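Local coordinates for spartin (Homo sapiens, PDB 4U7I), which acts as a lipophagy receptor and lipid transfer protein in lipid droplet turnover, and binds the ESCRT-III protein IST1 through its MIT domain, at residues Ile7-Glu12 and Leu47-Ser52; Glu34-Tyr39 and Glu87-Gly92; Arg11-Lys16 and Gln73-Thr78. All blocks are in the same frame, centred on the assembly; numbering follows the deposited sequence.

Contact 1: residues Ile7-Glu12 and Leu47-Ser52; sequences IKIIRE and LLRGIS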
ATOM      1  N   ILE A   7       7.546  10.545 -11.361  1.00 33.84           N
ATOM      2  CA  ILE A   7       7.046   9.205 -11.643  1.00 40.99           C
ATOM      3  C   ILE A   7       7.911   8.148 -10.956  1.00 45.04           C
ATOM      4  O   ILE A   7       7.386   7.168 -10.427  1.00 39.11           O
ATOM      5  CB  ILE A   7       6.965   8.928 -13.161  1.00 38.19           C
ATOM      6  CG1 ILE A   7       5.936   9.856 -13.808  1.00 32.04           C
ATOM      7  CG2 ILE A   7       6.570   7.484 -13.431  1.00 41.38           C
ATOM      8  CD1 ILE A   7       5.805   9.688 -15.310  1.00 44.20           C
ATOM      9  N   LYS A   8       9.230   8.335 -10.926  1.00 40.44           N
ATOM     10  CA  LYS A   8      10.048   7.310 -10.278  1.00 41.37           C
ATOM     11  C   LYS A   8       9.780   7.289  -8.769  1.00 38.25           C
ATOM     12  O   LYS A   8       9.767   6.218  -8.157  1.00 41.06           O
ATOM     13  CB  LYS A   8      11.540   7.503 -10.579  1.00 50.89           C
ATOM     14  CG  LYS A   8      12.047   8.916 -10.475  1.00 55.03           C
ATOM     15  CD  LYS A   8      13.453   9.041 -11.050  1.00 54.07           C
ATOM     16  N   ILE A   9       9.516   8.449  -8.174  1.00 38.22           N
ATOM     17  CA  ILE A   9       9.120   8.497  -6.765  1.00 36.18           C
ATOM     18  C   ILE A   9       7.853   7.668  -6.532  1.00 33.13           C
ATOM     19  O   ILE A   9       7.762   6.877  -5.581  1.00 32.60           O
ATOM     20  CB  ILE A   9       8.872   9.942  -6.287  1.00 36.56           C
ATOM     21  CG1 ILE A   9      10.197  10.676  -6.114  1.00 36.80           C
ATOM     22  CG2 ILE A   9       8.098   9.944  -4.969  1.00 36.30           C
ATOM     23  CD1 ILE A   9      10.034  12.165  -5.928  1.00 48.66           C
ATOM     24  N   ILE A  10       6.876   7.839  -7.407  1.00 31.42           N
ATOM     25  CA  ILE A  10       5.642   7.061  -7.281  1.00 33.30           C
ATOM     26  C   ILE A  10       5.949   5.573  -7.454  1.00 36.06           C
ATOM     27  O   ILE A  10       5.493   4.730  -6.674  1.00 31.63           O
ATOM     28  CB  ILE A  10       4.587   7.520  -8.309  1.00 28.22           C
ATOM     29  CG1 ILE A  10       4.056   8.896  -7.921  1.00 26.42           C
ATOM     30  CG2 ILE A  10       3.424   6.525  -8.397  1.00 29.22           C
ATOM     31  CD1 ILE A  10       3.305   9.623  -9.070  1.00 24.93           C
ATOM     32  N   ARG A  11       6.752   5.250  -8.457  1.00 29.24           N
ATOM     33  CA  ARG A  11       7.057   3.852  -8.728  1.00 32.37           C
ATOM     34  C   ARG A  11       7.817   3.212  -7.565  1.00 36.94           C
ATOM     35  O   ARG A  11       7.530   2.073  -7.185  1.00 32.98           O
ATOM     36  CB  ARG A  11       7.858   3.721 -10.022  1.00 37.44           C
ATOM     37  CG  ARG A  11       7.946   2.301 -10.568  1.00 44.08           C
ATOM     38  CD  ARG A  11       8.827   2.262 -11.813  1.00 48.24           C
ATOM     39  NE  ARG A  11       8.434   3.278 -12.787  1.00 59.42           N
ATOM     40  N   GLU A  12       8.773   3.943  -6.992  1.00 35.25           N
ATOM     41  CA  GLU A  12       9.556   3.413  -5.871  1.00 31.66           C
ATOM     42  C   GLU A  12       8.655   3.171  -4.673  1.00 31.35           C
ATOM     43  O   GLU A  12       8.785   2.161  -3.987  1.00 33.86           O
ATOM     44  CB  GLU A  12      10.698   4.358  -5.468  1.00 41.80           C
ATOM     45  CG  GLU A  12      11.743   4.666  -6.541  1.00 66.13           C
ATOM     46  CD  GLU A  12      12.029   3.507  -7.478  1.00 75.20           C
ATOM     47  OE1 GLU A  12      12.500   2.453  -7.003  1.00 75.42           O
ATOM     48  OE2 GLU A  12      11.791   3.658  -8.698  1.00 78.92           O
ATOM     49  N   LEU A  47       3.166   4.269   1.225  1.00 26.47           N
ATOM     50  CA  LEU A  47       1.916   4.521   0.497  1.00 22.73           C
ATOM     51  C   LEU A  47       1.620   6.016   0.493  1.00 30.24           C
ATOM     52  O   LEU A  47       1.289   6.605  -0.546  1.00 28.46           O
ATOM     53  CB  LEU A  47       0.727   3.762   1.112  1.00 20.42           C
ATOM     54  CG  LEU A  47       0.799   2.238   0.981  1.00 22.80           C
ATOM     55  CD1 LEU A  47      -0.134   1.594   1.973  1.00 23.66           C
ATOM     56  CD2 LEU A  47       0.428   1.832  -0.434  1.00 25.50           C
ATOM     57  N   LEU A  48       1.738   6.631   1.662  1.00 32.52           N
ATOM     58  CA  LEU A  48       1.443   8.054   1.794  1.00 34.55           C
ATOM     59  C   LEU A  48       2.301   8.888   0.858  1.00 41.28           C
ATOM     60  O   LEU A  48       1.812   9.823   0.227  1.00 44.91           O
ATOM     61  CB  LEU A  48       1.655   8.522   3.233  1.00 27.36           C
ATOM     62  CG  LEU A  48       0.605   8.119   4.269  1.00 30.20           C
ATOM     63  CD1 LEU A  48       1.128   8.462   5.655  1.00 30.51           C
ATOM     64  CD2 LEU A  48      -0.742   8.800   4.004  1.00 38.17           C
ATOM     65  N   ARG A  49       3.579   8.545   0.760  1.00 28.77           N
ATOM     66  CA  ARG A  49       4.477   9.327  -0.077  1.00 32.70           C
ATOM     67  C   ARG A  49       4.099   9.225  -1.549  1.00 32.82           C
ATOM     68  O   ARG A  49       4.070  10.230  -2.258  1.00 33.75           O
ATOM     69  CB  ARG A  49       5.921   8.875   0.108  1.00 32.44           C
ATOM     70  CG  ARG A  49       6.903   9.697  -0.714  1.00 40.05           C
ATOM     71  CD  ARG A  49       8.334   9.337  -0.383  1.00 41.53           C
ATOM     72  NE  ARG A  49       8.655   7.971  -0.786  1.00 46.18           N
ATOM     73  CZ  ARG A  49       8.661   6.928   0.039  1.00 46.36           C
ATOM     74  NH1 ARG A  49       8.363   7.089   1.321  1.00 39.39           N
ATOM     75  NH2 ARG A  49       8.972   5.723  -0.420  1.00 40.44           N
ATOM     76  N   GLY A  50       3.842   8.007  -2.008  1.00 28.41           N
ATOM     77  CA  GLY A  50       3.484   7.772  -3.400  1.00 25.61           C
ATOM     78  C   GLY A  50       2.195   8.488  -3.770  1.00 31.04           C
ATOM     79  O   GLY A  50       2.072   9.051  -4.855  1.00 31.74           O
ATOM     80  N   ILE A  51       1.237   8.477  -2.851  1.00 27.59           N
ATOM     81  CA  ILE A  51      -0.073   9.083  -3.089  1.00 28.66           C
ATOM     82  C   ILE A  51       0.038  10.606  -3.123  1.00 31.91           C
ATOM     83  O   ILE A  51      -0.725  11.288  -3.816  1.00 29.36           O
ATOM     84  CB  ILE A  51      -1.080   8.625  -2.008  1.00 26.04           C
ATOM     85  CG1 ILE A  51      -1.410   7.147  -2.211  1.00 22.31           C
ATOM     86  CG2 ILE A  51      -2.357   9.448  -2.052  1.00 34.02           C
ATOM     87  CD1 ILE A  51      -2.017   6.466  -0.971  1.00 28.86           C
ATOM     88  N   SER A  52       1.018  11.143  -2.403  1.00 28.54           N
ATOM     89  CA  SER A  52       1.139  12.596  -2.245  1.00 28.32           C
ATOM     90  C   SER A  52       1.610  13.329  -3.503  1.00 34.90           C
ATOM     91  O   SER A  52       1.499  14.552  -3.582  1.00 38.43           O
ATOM     92  CB  SER A  52       2.104  12.909  -1.110  1.00 41.02           C
ATOM     93  OG  SER A  52       3.437  12.668  -1.530  1.00 38.35           O
TER
HETATM   94  O   HOH W   1       9.342   6.845  -3.196  1.00 38.52           O
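Ile10 and Gly50 meet where two helices of the MIT domain come very close. Ile10 CA and Gly50 CA lie 4.5 Å apart. Gly50 has no side chain to hold the backbones apart, so the Ile10 side chain lies directly against the Gly50 main chain. Ile10 CG1 sits 3.7 Å from Gly50 O. The Ile10 side chain has CG1 anti to its own carbonyl carbon (chi1 -71°), which puts this branch beside the backbone N and next to the Gly50 carbonyl. The same Gly50 oxygen accepts a hydrogen bond from Gln72 NE2 of helix 63-90.

A second, looser patch joins Ile9 and Arg49. Here Ile9 CG2 is 4.4 Å from Arg49 CG. The Arg49 chain runs out extended through its first two torsions, then turns at chi3 (66°). A water bridges the two helices at this point. It accepts from Arg49 NE at 2.7 Å, in the guanidinium plane at its edge, and donates to Ile9 O at 2.9 Å. Arg49 NH2 is hydrogen-bonded to His46 ND1, so the group is held from two of its nitrogens. Within 47-52, Ser52 OG donates to Arg49 O at 2.6 Å, back toward the preceding helical turn.

Helices 5-29 and 33-51 run antiparallel here. Ile53, in the loop after helix 33-51, touches both Ile9 and Ile10. Arg49 also packs on Ala13 of helix 5-29, while helix 63-90 is reached through Ile10 on Gln72 and Leu47 on Met75.

Contact 2: residues Glu34-Tyr39 and Glu87-Gly92; sequences EEAKNY and EILEKG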
ATOM      1  N   GLU A  34       2.700  -8.394  16.451  1.00 30.21           N
ATOM      2  CA  GLU A  34       3.620  -7.288  16.677  1.00 30.39           C
ATOM      3  C   GLU A  34       4.458  -7.023  15.425  1.00 30.14           C
ATOM      4  O   GLU A  34       4.671  -5.869  15.054  1.00 30.24           O
ATOM      5  CB  GLU A  34       4.507  -7.570  17.884  1.00 42.96           C
ATOM      6  CG  GLU A  34       3.756  -7.435  19.196  1.00 49.79           C
ATOM      7  CD  GLU A  34       3.067  -6.083  19.336  1.00 51.94           C
ATOM      8  OE1 GLU A  34       3.730  -5.042  19.122  1.00 55.65           O
ATOM      9  OE2 GLU A  34       1.856  -6.063  19.648  1.00 47.65           O
ATOM     10  N   GLU A  35       4.928  -8.092  14.779  1.00 27.39           N
ATOM     11  CA  GLU A  35       5.685  -7.969  13.540  1.00 32.57           C
ATOM     12  C   GLU A  35       4.825  -7.348  12.463  1.00 34.40           C
ATOM     13  O   GLU A  35       5.276  -6.482  11.709  1.00 30.07           O
ATOM     14  CB  GLU A  35       6.188  -9.330  13.066  1.00 34.93           C
ATOM     15  CG  GLU A  35       7.678  -9.516  13.134  1.00 39.54           C
ATOM     16  CD  GLU A  35       8.116 -10.793  12.451  1.00 44.18           C
ATOM     17  OE1 GLU A  35       7.794 -11.879  12.977  1.00 42.71           O
ATOM     18  OE2 GLU A  35       8.762 -10.712  11.382  1.00 38.67           O
ATOM     19  N   ALA A  36       3.579  -7.800  12.384  1.00 27.57           N
ATOM     20  CA  ALA A  36       2.679  -7.294  11.370  1.00 24.37           C
ATOM     21  C   ALA A  36       2.503  -5.787  11.508  1.00 24.09           C
ATOM     22  O   ALA A  36       2.609  -5.057  10.518  1.00 25.54           O
ATOM     23  CB  ALA A  36       1.341  -7.997  11.454  1.00 25.38           C
ATOM     24  N   LYS A  37       2.273  -5.311  12.728  1.00 22.65           N
ATOM     25  CA  LYS A  37       2.025  -3.884  12.931  1.00 23.37           C
ATOM     26  C   LYS A  37       3.222  -3.081  12.459  1.00 25.76           C
ATOM     27  O   LYS A  37       3.069  -2.010  11.870  1.00 28.61           O
ATOM     28  CB  LYS A  37       1.728  -3.583  14.410  1.00 25.76           C
ATOM     29  CG  LYS A  37       0.386  -4.125  14.884  1.00 30.71           C
ATOM     30  CD  LYS A  37      -0.001  -3.599  16.262  1.00 40.76           C
ATOM     31  CE  LYS A  37       0.716  -4.332  17.371  1.00 46.26           C
ATOM     32  NZ  LYS A  37       0.052  -4.128  18.698  1.00 43.81           N
ATOM     33  N   ASN A  38       4.412  -3.620  12.709  1.00 24.93           N
ATOM     34  CA  ASN A  38       5.663  -2.986  12.288  1.00 30.65           C
ATOM     35  C   ASN A  38       5.721  -2.784  10.777  1.00 29.67           C
ATOM     36  O   ASN A  38       5.993  -1.686  10.293  1.00 26.17           O
ATOM     37  CB  ASN A  38       6.858  -3.820  12.725  1.00 33.17           C
ATOM     38  CG  ASN A  38       8.176  -3.223  12.275  1.00 47.41           C
ATOM     39  OD1 ASN A  38       8.327  -2.004  12.216  1.00 54.12           O
ATOM     40  ND2 ASN A  38       9.134  -4.080  11.945  1.00 56.12           N
ATOM     41  N   TYR A  39       5.478  -3.852  10.034  1.00 25.75           N
ATOM     42  CA  TYR A  39       5.536  -3.774   8.578  1.00 23.42           C
ATOM     43  C   TYR A  39       4.426  -2.910   8.037  1.00 22.62           C
ATOM     44  O   TYR A  39       4.639  -2.142   7.100  1.00 26.58           O
ATOM     45  CB  TYR A  39       5.482  -5.165   7.968  1.00 25.83           C
ATOM     46  CG  TYR A  39       6.599  -6.046   8.464  1.00 25.18           C
ATOM     47  CD1 TYR A  39       7.886  -5.556   8.607  1.00 25.83           C
ATOM     48  CD2 TYR A  39       6.358  -7.360   8.813  1.00 20.88           C
ATOM     49  CE1 TYR A  39       8.905  -6.369   9.079  1.00 33.60           C
ATOM     50  CE2 TYR A  39       7.363  -8.178   9.272  1.00 25.42           C
ATOM     51  CZ  TYR A  39       8.630  -7.683   9.410  1.00 33.92           C
ATOM     52  OH  TYR A  39       9.614  -8.522   9.888  1.00 37.26           O
ATOM     53  N   GLU A  87      -5.432  -0.449  12.884  1.00 28.72           N
ATOM     54  CA  GLU A  87      -6.188   0.057  14.017  1.00 28.90           C
ATOM     55  C   GLU A  87      -6.816  -1.116  14.758  1.00 31.96           C
ATOM     56  O   GLU A  87      -6.880  -1.134  15.986  1.00 32.04           O
ATOM     57  CB  GLU A  87      -7.249   1.058  13.569  1.00 29.29           C
ATOM     58  CG  GLU A  87      -8.011   1.646  14.738  1.00 31.43           C
ATOM     59  CD  GLU A  87      -8.971   2.743  14.345  1.00 49.72           C
ATOM     60  OE1 GLU A  87      -8.971   3.148  13.164  1.00 49.01           O
ATOM     61  OE2 GLU A  87      -9.730   3.198  15.229  1.00 62.42           O
ATOM     62  N   ILE A  88      -7.240  -2.120  13.996  1.00 28.45           N
ATOM     63  CA  ILE A  88      -7.833  -3.313  14.578  1.00 27.98           C
ATOM     64  C   ILE A  88      -6.819  -4.052  15.450  1.00 33.46           C
ATOM     65  O   ILE A  88      -7.130  -4.461  16.574  1.00 31.65           O
ATOM     66  CB  ILE A  88      -8.379  -4.240  13.475  1.00 31.03           C
ATOM     67  CG1 ILE A  88      -9.723  -3.697  12.960  1.00 25.21           C
ATOM     68  CG2 ILE A  88      -8.549  -5.663  13.990  1.00 32.38           C
ATOM     69  CD1 ILE A  88     -10.933  -4.019  13.845  1.00 31.79           C
ATOM     70  N   LEU A  89      -5.599  -4.204  14.945  1.00 33.23           N
ATOM     71  CA  LEU A  89      -4.551  -4.871  15.712  1.00 27.56           C
ATOM     72  C   LEU A  89      -4.114  -4.066  16.927  1.00 28.90           C
ATOM     73  O   LEU A  89      -3.794  -4.631  17.974  1.00 34.36           O
ATOM     74  CB  LEU A  89      -3.332  -5.140  14.838  1.00 28.51           C
ATOM     75  CG  LEU A  89      -3.540  -6.197  13.759  1.00 26.69           C
ATOM     76  CD1 LEU A  89      -2.284  -6.276  12.920  1.00 27.66           C
ATOM     77  CD2 LEU A  89      -3.858  -7.553  14.385  1.00 28.13           C
ATOM     78  N   GLU A  90      -4.065  -2.751  16.774  1.00 28.86           N
ATOM     79  CA  GLU A  90      -3.596  -1.900  17.860  1.00 32.82           C
ATOM     80  C   GLU A  90      -4.585  -1.953  19.013  1.00 38.17           C
ATOM     81  O   GLU A  90      -4.197  -1.926  20.184  1.00 39.20           O
ATOM     82  CB  GLU A  90      -3.395  -0.471  17.362  1.00 34.62           C
ATOM     83  CG  GLU A  90      -2.087  -0.296  16.606  1.00 40.01           C
ATOM     84  CD  GLU A  90      -1.921   1.085  16.006  1.00 49.54           C
ATOM     85  OE1 GLU A  90      -2.916   1.838  15.959  1.00 53.51           O
ATOM     86  OE2 GLU A  90      -0.792   1.412  15.574  1.00 51.15           O
ATOM     87  N   LYS A  91      -5.866  -2.061  18.673  1.00 29.43           N
ATOM     88  CA  LYS A  91      -6.915  -2.087  19.683  1.00 30.60           C
ATOM     89  C   LYS A  91      -7.263  -3.508  20.135  1.00 35.54           C
ATOM     90  O   LYS A  91      -8.187  -3.711  20.941  1.00 38.44           O
ATOM     91  CB  LYS A  91      -8.149  -1.357  19.154  1.00 37.58           C
ATOM     92  CG  LYS A  91      -7.856   0.114  18.900  1.00 43.98           C
ATOM     93  CD  LYS A  91      -9.093   0.928  18.598  1.00 49.92           C
ATOM     94  CE  LYS A  91      -8.837   2.407  18.862  1.00 57.13           C
ATOM     95  N   GLY A  92      -6.509  -4.478  19.627  1.00 34.24           N
ATOM     96  CA  GLY A  92      -6.612  -5.862  20.061  1.00 35.33           C
ATOM     97  C   GLY A  92      -7.945  -6.491  19.731  1.00 40.52           C
ATOM     98  O   GLY A  92      -8.507  -7.253  20.529  1.00 45.02           O
TER
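Lys37 lays the aliphatic part of its side chain over Leu89. Lys37 CG is 3.9 Å from Leu89 CB and 4.0 Å from Leu89 CD1, so it touches both the root and one branch tip of the leucine. One carbon further out, Lys37 CD reaches Glu90 CG at 3.9 Å. The chain bends at chi3 (-79°) and runs on alongside its helix toward the N-terminal end, where Lys37 NZ makes a salt bridge with Glu34 OE2 at 2.8 Å. The oxygen is met on its syn side, 27° out of the carboxylate plane. Glu90 points its carboxylate elsewhere: Glu90 OE2 lies 6.4 Å from Lys37 NZ, so any attraction between the two would be at long range.

These residues join helix 33-51 to helix 63-90, which run antiparallel in the three-helix MIT bundle. Leu89 itself is buried. Leu89 CD1 packs on Ala36 CB at 4.3 Å, and Tyr40, Lys33 and Asp28 also touch the leucine side chain. Ala36 also touches Thr27 of helix 5-29, so all three helices meet here. On another side of helix 33-51, Tyr39 OH donates to the anti lone pair of Glu35 OE2, and Lys23 makes a cation-pi contact with the Tyr39 ring.

Just past Leu89 and Glu90, helix 63-90 finishes in a Schellman motif. Gly92 adopts a positive phi of 65°, a value that suits glycine. Gly92 N makes a weak hydrogen bond to Leu89 O at 3.2 Å.

Contact 3: residues Arg11-Lys16 and Gln73-Thr78; sequences REAYKK and QKMKET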
ATOM      1  N   ARG A  11       6.752   5.250  -8.457  1.00 29.24           N
ATOM      2  CA  ARG A  11       7.057   3.852  -8.728  1.00 32.37           C
ATOM      3  C   ARG A  11       7.817   3.212  -7.565  1.00 36.94           C
ATOM      4  O   ARG A  11       7.530   2.073  -7.185  1.00 32.98           O
ATOM      5  CB  ARG A  11       7.858   3.721 -10.022  1.00 37.44           C
ATOM      6  CG  ARG A  11       7.946   2.301 -10.568  1.00 44.08           C
ATOM      7  CD  ARG A  11       8.827   2.262 -11.813  1.00 48.24           C
ATOM      8  NE  ARG A  11       8.434   3.278 -12.787  1.00 59.42           N
ATOM      9  N   GLU A  12       8.773   3.943  -6.992  1.00 35.25           N
ATOM     10  CA  GLU A  12       9.556   3.413  -5.871  1.00 31.66           C
ATOM     11  C   GLU A  12       8.655   3.171  -4.673  1.00 31.35           C
ATOM     12  O   GLU A  12       8.785   2.161  -3.987  1.00 33.86           O
ATOM     13  CB  GLU A  12      10.698   4.358  -5.468  1.00 41.80           C
ATOM     14  CG  GLU A  12      11.743   4.666  -6.541  1.00 66.13           C
ATOM     15  CD  GLU A  12      12.029   3.507  -7.478  1.00 75.20           C
ATOM     16  OE1 GLU A  12      12.500   2.453  -7.003  1.00 75.42           O
ATOM     17  OE2 GLU A  12      11.791   3.658  -8.698  1.00 78.92           O
ATOM     18  N   ALA A  13       7.741   4.105  -4.426  1.00 31.59           N
ATOM     19  CA  ALA A  13       6.823   3.998  -3.300  1.00 28.33           C
ATOM     20  C   ALA A  13       5.902   2.802  -3.461  1.00 30.17           C
ATOM     21  O   ALA A  13       5.611   2.096  -2.503  1.00 25.59           O
ATOM     22  CB  ALA A  13       6.000   5.280  -3.155  1.00 28.22           C
ATOM     23  N   TYR A  14       5.439   2.596  -4.688  1.00 25.38           N
ATOM     24  CA  TYR A  14       4.568   1.477  -5.040  1.00 26.96           C
ATOM     25  C   TYR A  14       5.231   0.136  -4.734  1.00 26.17           C
ATOM     26  O   TYR A  14       4.642  -0.737  -4.079  1.00 26.17           O
ATOM     27  CB  TYR A  14       4.222   1.609  -6.522  1.00 25.21           C
ATOM     28  CG  TYR A  14       3.288   0.596  -7.134  1.00 26.76           C
ATOM     29  CD1 TYR A  14       1.910   0.719  -7.015  1.00 28.83           C
ATOM     30  CD2 TYR A  14       3.788  -0.427  -7.933  1.00 28.00           C
ATOM     31  CE1 TYR A  14       1.055  -0.193  -7.634  1.00 28.62           C
ATOM     32  CE2 TYR A  14       2.944  -1.336  -8.546  1.00 35.35           C
ATOM     33  CZ  TYR A  14       1.588  -1.218  -8.399  1.00 34.77           C
ATOM     34  OH  TYR A  14       0.772  -2.138  -9.030  1.00 34.73           O
ATOM     35  N   LYS A  15       6.476  -0.007  -5.175  1.00 26.70           N
ATOM     36  CA  LYS A  15       7.219  -1.249  -4.975  1.00 26.52           C
ATOM     37  C   LYS A  15       7.528  -1.505  -3.502  1.00 30.89           C
ATOM     38  O   LYS A  15       7.356  -2.629  -2.995  1.00 27.60           O
ATOM     39  CB  LYS A  15       8.517  -1.218  -5.781  1.00 33.40           C
ATOM     40  CG  LYS A  15       8.313  -1.179  -7.280  1.00 29.92           C
ATOM     41  CD  LYS A  15       9.647  -1.114  -8.017  1.00 34.26           C
ATOM     42  CE  LYS A  15       9.455  -1.193  -9.521  1.00 51.00           C
ATOM     43  N   LYS A  16       8.007  -0.472  -2.813  1.00 24.05           N
ATOM     44  CA  LYS A  16       8.329  -0.613  -1.391  1.00 26.71           C
ATOM     45  C   LYS A  16       7.076  -0.834  -0.564  1.00 28.54           C
ATOM     46  O   LYS A  16       7.091  -1.637   0.374  1.00 27.41           O
ATOM     47  CB  LYS A  16       9.081   0.612  -0.861  1.00 34.76           C
ATOM     48  CG  LYS A  16      10.579   0.638  -1.170  1.00 41.29           C
ATOM     49  CD  LYS A  16      11.225   1.936  -0.674  1.00 36.79           C
ATOM     50  CE  LYS A  16      12.661   1.735  -0.188  1.00 46.82           C
ATOM     51  N   GLN A  73      -3.838   4.944  -7.575  1.00 25.08           N
ATOM     52  CA  GLN A  73      -5.165   4.381  -7.323  1.00 24.65           C
ATOM     53  C   GLN A  73      -5.037   3.159  -6.431  1.00 29.15           C
ATOM     54  O   GLN A  73      -5.728   3.040  -5.414  1.00 27.58           O
ATOM     55  CB  GLN A  73      -5.875   3.986  -8.620  1.00 27.87           C
ATOM     56  CG  GLN A  73      -7.238   3.362  -8.365  1.00 29.75           C
ATOM     57  CD  GLN A  73      -8.077   3.181  -9.610  1.00 39.34           C
ATOM     58  OE1 GLN A  73      -7.723   3.644 -10.701  1.00 44.92           O
ATOM     59  NE2 GLN A  73      -9.215   2.514  -9.451  1.00 33.95           N
ATOM     60  N   LYS A  74      -4.139   2.261  -6.821  1.00 26.95           N
ATOM     61  CA  LYS A  74      -3.929   1.018  -6.085  1.00 29.03           C
ATOM     62  C   LYS A  74      -3.447   1.311  -4.677  1.00 28.46           C
ATOM     63  O   LYS A  74      -3.872   0.675  -3.708  1.00 29.26           O
ATOM     64  CB  LYS A  74      -2.911   0.125  -6.797  1.00 29.69           C
ATOM     65  CG  LYS A  74      -3.362  -0.415  -8.144  1.00 36.40           C
ATOM     66  CD  LYS A  74      -4.575  -1.310  -8.001  1.00 46.34           C
ATOM     67  CE  LYS A  74      -4.880  -2.015  -9.312  1.00 53.67           C
ATOM     68  NZ  LYS A  74      -6.196  -2.703  -9.268  1.00 59.85           N
ATOM     69  N   MET A  75      -2.543   2.276  -4.564  1.00 24.77           N
ATOM     70  CA  MET A  75      -1.975   2.614  -3.273  1.00 22.38           C
ATOM     71  C   MET A  75      -3.017   3.213  -2.338  1.00 26.71           C
ATOM     72  O   MET A  75      -3.002   2.932  -1.138  1.00 28.32           O
ATOM     73  CB  MET A  75      -0.782   3.557  -3.457  1.00 24.52           C
ATOM     74  CG  MET A  75       0.436   2.830  -4.008  1.00 24.83           C
ATOM     75  SD  MET A  75       1.969   3.763  -3.872  1.00 30.35           S
ATOM     76  CE  MET A  75       1.804   4.839  -5.282  1.00 26.88           C
ATOM     77  N   LYS A  76      -3.943   4.019  -2.863  1.00 24.77           N
ATOM     78  CA  LYS A  76      -4.962   4.604  -1.995  1.00 24.38           C
ATOM     79  C   LYS A  76      -5.884   3.528  -1.435  1.00 27.44           C
ATOM     80  O   LYS A  76      -6.278   3.584  -0.275  1.00 30.13           O
ATOM     81  CB  LYS A  76      -5.784   5.663  -2.739  1.00 28.67           C
ATOM     82  CG  LYS A  76      -5.041   6.953  -2.920  1.00 33.73           C
ATOM     83  CD  LYS A  76      -5.897   7.993  -3.598  1.00 42.27           C
ATOM     84  CE  LYS A  76      -6.111   7.654  -5.053  1.00 36.88           C
ATOM     85  NZ  LYS A  76      -6.949   8.704  -5.701  1.00 33.21           N
ATOM     86  N   GLU A  77      -6.207   2.542  -2.260  1.00 27.50           N
ATOM     87  CA  GLU A  77      -7.082   1.460  -1.833  1.00 27.17           C
ATOM     88  C   GLU A  77      -6.407   0.641  -0.737  1.00 28.90           C
ATOM     89  O   GLU A  77      -7.011   0.293   0.277  1.00 30.75           O
ATOM     90  CB  GLU A  77      -7.438   0.574  -3.019  1.00 35.38           C
ATOM     91  CG  GLU A  77      -8.277  -0.630  -2.675  1.00 44.70           C
ATOM     92  CD  GLU A  77      -8.881  -1.266  -3.910  1.00 64.00           C
ATOM     93  OE1 GLU A  77      -8.896  -0.597  -4.967  1.00 73.06           O
ATOM     94  OE2 GLU A  77      -9.333  -2.427  -3.826  1.00 67.91           O
ATOM     95  N   THR A  78      -5.137   0.334  -0.949  1.00 33.39           N
ATOM     96  CA  THR A  78      -4.401  -0.459   0.013  1.00 26.01           C
ATOM     97  C   THR A  78      -4.158   0.321   1.289  1.00 27.89           C
ATOM     98  O   THR A  78      -4.225  -0.241   2.386  1.00 31.74           O
ATOM     99  CB  THR A  78      -3.083  -0.936  -0.602  1.00 24.40           C
ATOM    100  OG1 THR A  78      -3.391  -1.962  -1.545  1.00 30.10           O
ATOM    101  CG2 THR A  78      -2.143  -1.491   0.455  1.00 27.49           C
TER
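Met75 reaches across to the backbone of Tyr14, between helix 5-29 and helix 63-90 of the three-helix MIT bundle. Segments 11-16 and 73-78 run in the same general direction, with axes 10.7 Å apart and at 40° to each other.

The tight part is on the inner side. The buried Met75 side chain points at helix 5-29, and its sulfur lies beside the main chain there, with Met75 SD 3.7 Å from Tyr14 CA. Ala13 CB adds a more distant touch, 4.4 Å from Met75 SD. Leu47 and Ile51 of helix 33-51 pack on Met75 as well.

The outer side is looser, and it faces the bound IST1 peptide. The Tyr14 ring swings out from the helix with CG anti to the backbone N (chi1 -178°). Its edge meets Met75 and Lys74; Met71 of the same helix also touches the tyrosine. Tyr14 CD1 is 4.0 Å from Met75 CG. The ring also stacks with an aromatic side chain of the peptide. Lys74 lies side by side with Tyr14, and Lys74 NZ makes a salt bridge outside the two segments, to an acidic side chain of the bound peptide. Both helices thus line the peptide groove.

Lys74 CB lies near the ring plane, 4.1 Å from Tyr14 CE1.

How the contacts relate
From the N terminus, helix 5-29 supplies the first segments of contacts 1 and 3, which overlap at Arg11 and Glu12. Contact 1 closes a loop back from helix 33-51. Contact 3 closes a longer one from helix 63-90. Contact 2 starts on helix 33-51 and ends on helix 63-90, so its segments alternate along the chain with those of both others. Each contact joins a different pair of helices, so together they tie all three to one another. Contacts 1 and 3 touch, as where Gly50 CA meets Ala13 CB at 3.5 Å. Contact 2 lies at the other end of the bundle, its centre about 24 Å from the centre of contact 1.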